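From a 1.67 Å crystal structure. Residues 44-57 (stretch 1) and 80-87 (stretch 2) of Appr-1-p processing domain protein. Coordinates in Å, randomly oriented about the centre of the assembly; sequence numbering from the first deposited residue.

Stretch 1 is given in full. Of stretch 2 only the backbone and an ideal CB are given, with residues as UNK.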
# COMPACT_ATOMS: atom_id res chain seq x y z
N GLN A 44 3.69 -4.82 -11.07
CA GLN A 44 5.08 -4.37 -10.91
C GLN A 44 5.66 -4.98 -9.63
O GLN A 44 6.81 -5.45 -9.61
CB GLN A 44 5.16 -2.83 -10.84
CG GLN A 44 4.44 -2.07 -11.96
CD GLN A 44 4.71 -2.61 -13.35
OE1 GLN A 44 3.78 -3.08 -14.06
NE2 GLN A 44 5.95 -2.50 -13.79
N PHE A 45 4.84 -4.99 -8.58
CA PHE A 45 5.24 -5.63 -7.31
C PHE A 45 5.46 -7.12 -7.45
O PHE A 45 6.41 -7.65 -6.88
CB PHE A 45 4.25 -5.30 -6.18
CG PHE A 45 4.57 -4.00 -5.47
CD1 PHE A 45 4.13 -2.79 -5.99
CD2 PHE A 45 5.28 -3.98 -4.30
CE1 PHE A 45 4.41 -1.59 -5.34
CE2 PHE A 45 5.52 -2.79 -3.64
CZ PHE A 45 5.10 -1.61 -4.14
N LYS A 46 4.60 -7.81 -8.19
CA LYS A 46 4.80 -9.26 -8.38
C LYS A 46 6.17 -9.55 -8.98
O LYS A 46 6.89 -10.42 -8.50
CB LYS A 46 3.78 -9.84 -9.29
CG LYS A 46 3.97 -11.32 -9.46
CD LYS A 46 2.76 -11.98 -10.08
CE LYS A 46 2.54 -11.53 -11.50
NZ LYS A 46 1.35 -12.20 -12.08
N ARG A 47 6.50 -8.80 -10.04
CA ARG A 47 7.81 -8.96 -10.77
C ARG A 47 9.03 -8.58 -9.91
O ARG A 47 10.03 -9.28 -9.93
CB ARG A 47 7.74 -8.23 -12.14
CG ARG A 47 6.63 -8.79 -13.01
CD ARG A 47 6.69 -8.59 -14.50
NE ARG A 47 6.26 -7.27 -14.93
CZ ARG A 47 5.56 -7.00 -16.03
NH1 ARG A 47 5.07 -7.96 -16.81
NH2 ARG A 47 5.30 -5.73 -16.34
N ALA A 48 8.91 -7.52 -9.09
CA ALA A 48 10.02 -7.00 -8.28
C ALA A 48 10.18 -7.78 -7.01
O ALA A 48 11.27 -7.82 -6.43
CB ALA A 48 9.75 -5.54 -7.94
N PHE A 49 9.06 -8.31 -6.49
CA PHE A 49 9.04 -8.91 -5.19
C PHE A 49 8.34 -10.26 -5.18
O PHE A 49 7.26 -10.45 -4.52
CB PHE A 49 8.40 -7.95 -4.17
CG PHE A 49 9.12 -6.64 -4.03
CD1 PHE A 49 10.34 -6.56 -3.37
CD2 PHE A 49 8.56 -5.47 -4.53
CE1 PHE A 49 11.00 -5.35 -3.29
CE2 PHE A 49 9.18 -4.26 -4.41
CZ PHE A 49 10.43 -4.19 -3.77
N PRO A 50 8.98 -11.26 -5.79
CA PRO A 50 8.30 -12.56 -5.89
C PRO A 50 7.97 -13.24 -4.53
O PRO A 50 6.94 -13.92 -4.41
CB PRO A 50 9.26 -13.41 -6.72
CG PRO A 50 10.57 -12.71 -6.72
CD PRO A 50 10.31 -11.27 -6.44
N ASP A 51 8.84 -13.13 -3.54
CA ASP A 51 8.55 -13.76 -2.26
C ASP A 51 7.30 -13.16 -1.56
O ASP A 51 6.51 -13.88 -0.95
CB ASP A 51 9.75 -13.67 -1.33
CG ASP A 51 10.94 -14.43 -1.86
OD1 ASP A 51 10.82 -15.21 -2.87
OD2 ASP A 51 11.99 -14.31 -1.24
N ASN A 52 7.13 -11.84 -1.71
CA ASN A 52 5.92 -11.14 -1.24
C ASN A 52 4.71 -11.67 -1.97
O ASN A 52 3.69 -11.95 -1.35
CB ASN A 52 6.02 -9.66 -1.44
CG ASN A 52 4.78 -8.92 -1.06
OD1 ASN A 52 4.42 -8.81 0.10
ND2 ASN A 52 4.05 -8.46 -2.09
N TYR A 53 4.84 -11.85 -3.29
CA TYR A 53 3.69 -12.35 -4.07
C TYR A 53 3.27 -13.73 -3.61
O TYR A 53 2.07 -13.97 -3.32
CB TYR A 53 4.04 -12.38 -5.55
CG TYR A 53 2.98 -13.07 -6.39
CD1 TYR A 53 1.73 -12.52 -6.54
CD2 TYR A 53 3.20 -14.34 -6.92
CE1 TYR A 53 0.73 -13.19 -7.22
CE2 TYR A 53 2.22 -14.98 -7.66
CZ TYR A 53 1.00 -14.37 -7.83
OH TYR A 53 -0.01 -15.02 -8.53
N GLN A 54 4.23 -14.63 -3.41
CA GLN A 54 3.87 -15.99 -2.94
C GLN A 54 3.26 -15.95 -1.57
O GLN A 54 2.30 -16.64 -1.30
CB GLN A 54 5.09 -16.94 -2.95
CG GLN A 54 5.65 -17.28 -4.36
CD GLN A 54 4.63 -17.83 -5.38
OE1 GLN A 54 3.64 -18.50 -5.03
NE2 GLN A 54 4.89 -17.58 -6.66
N ALA A 55 3.84 -15.14 -0.66
CA ALA A 55 3.25 -15.00 0.68
C ALA A 55 1.84 -14.46 0.64
O ALA A 55 0.94 -14.96 1.36
CB ALA A 55 4.13 -14.13 1.55
N TYR A 56 1.62 -13.49 -0.24
CA TYR A 56 0.30 -12.89 -0.47
C TYR A 56 -0.70 -13.91 -0.98
O TYR A 56 -1.86 -13.97 -0.51
CB TYR A 56 0.42 -11.71 -1.42
CG TYR A 56 -0.85 -11.32 -2.12
CD1 TYR A 56 -1.79 -10.46 -1.52
CD2 TYR A 56 -1.09 -11.77 -3.39
CE1 TYR A 56 -2.97 -10.09 -2.18
CE2 TYR A 56 -2.24 -11.43 -4.03
CZ TYR A 56 -3.15 -10.55 -3.47
OH TYR A 56 -4.35 -10.29 -4.22
N VAL A 57 -0.29 -14.72 -1.93
CA VAL A 57 -1.17 -15.76 -2.44
C VAL A 57 -1.61 -16.69 -1.31
O VAL A 57 -2.82 -17.00 -1.17
CB VAL A 57 -0.54 -16.55 -3.57
CG1 VAL A 57 -1.32 -17.81 -3.89
CG2 VAL A 57 -0.40 -15.64 -4.79
N UNK A 80 15.91 -3.82 2.06
CA UNK A 80 15.28 -2.56 1.71
C UNK A 80 14.56 -2.72 0.39
O UNK A 80 15.15 -3.23 -0.56
CB UNK A 80 16.31 -1.43 1.64
N UNK A 81 13.29 -2.31 0.35
CA UNK A 81 12.45 -2.09 1.52
C UNK A 81 12.35 -3.30 2.39
O UNK A 81 12.44 -4.44 1.90
CB UNK A 81 11.05 -1.65 1.10
N UNK A 82 12.23 -3.09 3.69
CA UNK A 82 12.07 -4.24 4.58
C UNK A 82 10.66 -4.83 4.46
O UNK A 82 10.50 -6.06 4.55
CB UNK A 82 12.35 -3.84 6.03
N UNK A 83 9.65 -3.96 4.35
CA UNK A 83 8.24 -4.40 4.36
C UNK A 83 7.55 -4.06 3.10
O UNK A 83 7.72 -2.96 2.54
CB UNK A 83 7.47 -3.78 5.53
N UNK A 84 6.71 -5.00 2.66
CA UNK A 84 5.69 -4.76 1.63
C UNK A 84 4.32 -4.79 2.28
O UNK A 84 4.02 -5.75 2.96
CB UNK A 84 5.78 -5.80 0.51
N UNK A 85 3.59 -3.65 2.24
CA UNK A 85 2.28 -3.51 2.84
C UNK A 85 1.26 -3.69 1.71
O UNK A 85 1.12 -2.77 0.88
CB UNK A 85 2.12 -2.16 3.55
N UNK A 86 0.63 -4.86 1.68
CA UNK A 86 -0.28 -5.23 0.59
C UNK A 86 -1.66 -4.75 1.03
O UNK A 86 -2.26 -5.31 1.92
CB UNK A 86 -0.26 -6.73 0.30
N UNK A 87 -2.05 -3.63 0.42
CA UNK A 87 -3.26 -2.79 0.82
C UNK A 87 -4.40 -3.13 -0.12
O UNK A 87 -4.36 -2.76 -1.28
CB UNK A 87 -2.97 -1.29 0.76

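Stretch 1 ends one helix at A48; F49 leaves helical angles and stands at the N-cap position of a second helix, 50-57. Stretch 2 runs past it, with residues 83-87 forming a strand at 41° to helix 50-57.

Position 80 has extended backbone angles, and its CA-to-CB bond points away from stretch 1. Nothing of stretch 1 lies near its CB, so many side chains would suit. The residue is Q80, which makes no contact here.

Position 81 follows a cis peptide bond, and its phi is -57°. The cis bond favours proline strongly, and the phi is compatible with it. Its CB points toward stretch 1, where the ring of F49 offers an apolar surface. The residue is P81. Its CG packs against F49 CZ at 3.8 Å.

Position 82 is out of reach of stretch 1, so many side chains would suit. The residue is R82, hydrogen-bonded elsewhere in the structure.

Position 83 begins the strand, and its CB points away. A beta-branched or aromatic residue would be usual in a strand. The residue is Y83, and it does not touch stretch 1.

Position 84 points toward stretch 1. The ideal CB is 3.3 Å from N52 OD1 and 5.1 Å from F45 CE2, so the start of the side chain has little room beside N52. Beyond it lie the rings of F45 and F49. A mid-sized aliphatic chain would suit, such as valine, isoleucine or leucine, and strand angles favour the beta-branched two. The residue is I84, with chi1 and chi2 both m. Its CG2 meets F45 CD2 at 4.0 Å. Its CD1 sits over one face of the F49 ring, 3.9 Å from the centroid and 5° off the normal, a CH-pi contact.

Position 85 points away again, in keeping with strand alternation. Beta-branched or aromatic side chains would be usual here. The residue is F85.

Position 86 points toward stretch 1. Its ideal CB is 4.4 Å from Y56 CD1 and 5.1 Å from N52 OD1. The amide of N52 offers both an acceptor and a donor. Serine, threonine or aspartate could use part of it; an amide can answer both groups, and asparagine is shorter than glutamine. The residue is N86, with chi1 m. Its ND2 donates to N52 OD1 at 2.8 Å, and N52 ND2 donates to N86 OD1 at 3.0 Å. Both bonds are nearly straight, at 169° and 173°, so the amides pair head to head.

Position 87 is out of reach, and again a beta-branched or aromatic residue would be usual. The residue is F87.

Stretch 2 (80-87) QPRYIFNF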
# COMPACT_ATOMS: atom_id res chain seq x y z
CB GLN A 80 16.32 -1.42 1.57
CG GLN A 80 15.71 -0.04 1.44
CD GLN A 80 15.21 0.24 0.05
OE1 GLN A 80 15.87 -0.14 -0.94
NE2 GLN A 80 14.04 0.85 -0.07
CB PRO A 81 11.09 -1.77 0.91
CG PRO A 81 11.14 -2.54 -0.38
CD PRO A 81 12.49 -2.34 -0.89
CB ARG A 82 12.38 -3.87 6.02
CG ARG A 82 11.97 -4.96 6.93
CD ARG A 82 12.57 -4.82 8.31
NE ARG A 82 12.27 -5.99 9.11
CZ ARG A 82 12.52 -6.11 10.40
NH1 ARG A 82 13.26 -5.20 11.04
NH2 ARG A 82 12.15 -7.22 11.00
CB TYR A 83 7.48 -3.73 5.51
CG TYR A 83 8.06 -3.97 6.89
CD1 TYR A 83 7.94 -5.18 7.51
CD2 TYR A 83 8.74 -2.97 7.52
CE1 TYR A 83 8.43 -5.37 8.78
CE2 TYR A 83 9.30 -3.17 8.77
CZ TYR A 83 9.12 -4.37 9.39
OH TYR A 83 9.67 -4.57 10.67
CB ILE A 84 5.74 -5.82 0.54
CG1 ILE A 84 7.16 -5.97 -0.05
CG2 ILE A 84 4.75 -5.43 -0.59
CD1 ILE A 84 7.69 -4.75 -0.72
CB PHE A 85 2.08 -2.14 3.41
CG PHE A 85 2.69 -1.90 4.80
CD1 PHE A 85 3.92 -2.38 5.17
CD2 PHE A 85 2.06 -1.04 5.66
CE1 PHE A 85 4.46 -2.07 6.47
CE2 PHE A 85 2.58 -0.71 6.91
CZ PHE A 85 3.77 -1.26 7.32
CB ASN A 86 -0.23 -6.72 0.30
CG ASN A 86 1.13 -7.21 -0.17
OD1 ASN A 86 1.51 -7.04 -1.34
ND2 ASN A 86 1.94 -7.75 0.80
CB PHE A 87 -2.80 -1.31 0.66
CG PHE A 87 -3.79 -0.28 1.10
CD1 PHE A 87 -4.99 -0.10 0.46
CD2 PHE A 87 -3.43 0.66 2.02
CE1 PHE A 87 -5.86 0.92 0.80
CE2 PHE A 87 -4.27 1.73 2.35
CZ PHE A 87 -5.49 1.84 1.75
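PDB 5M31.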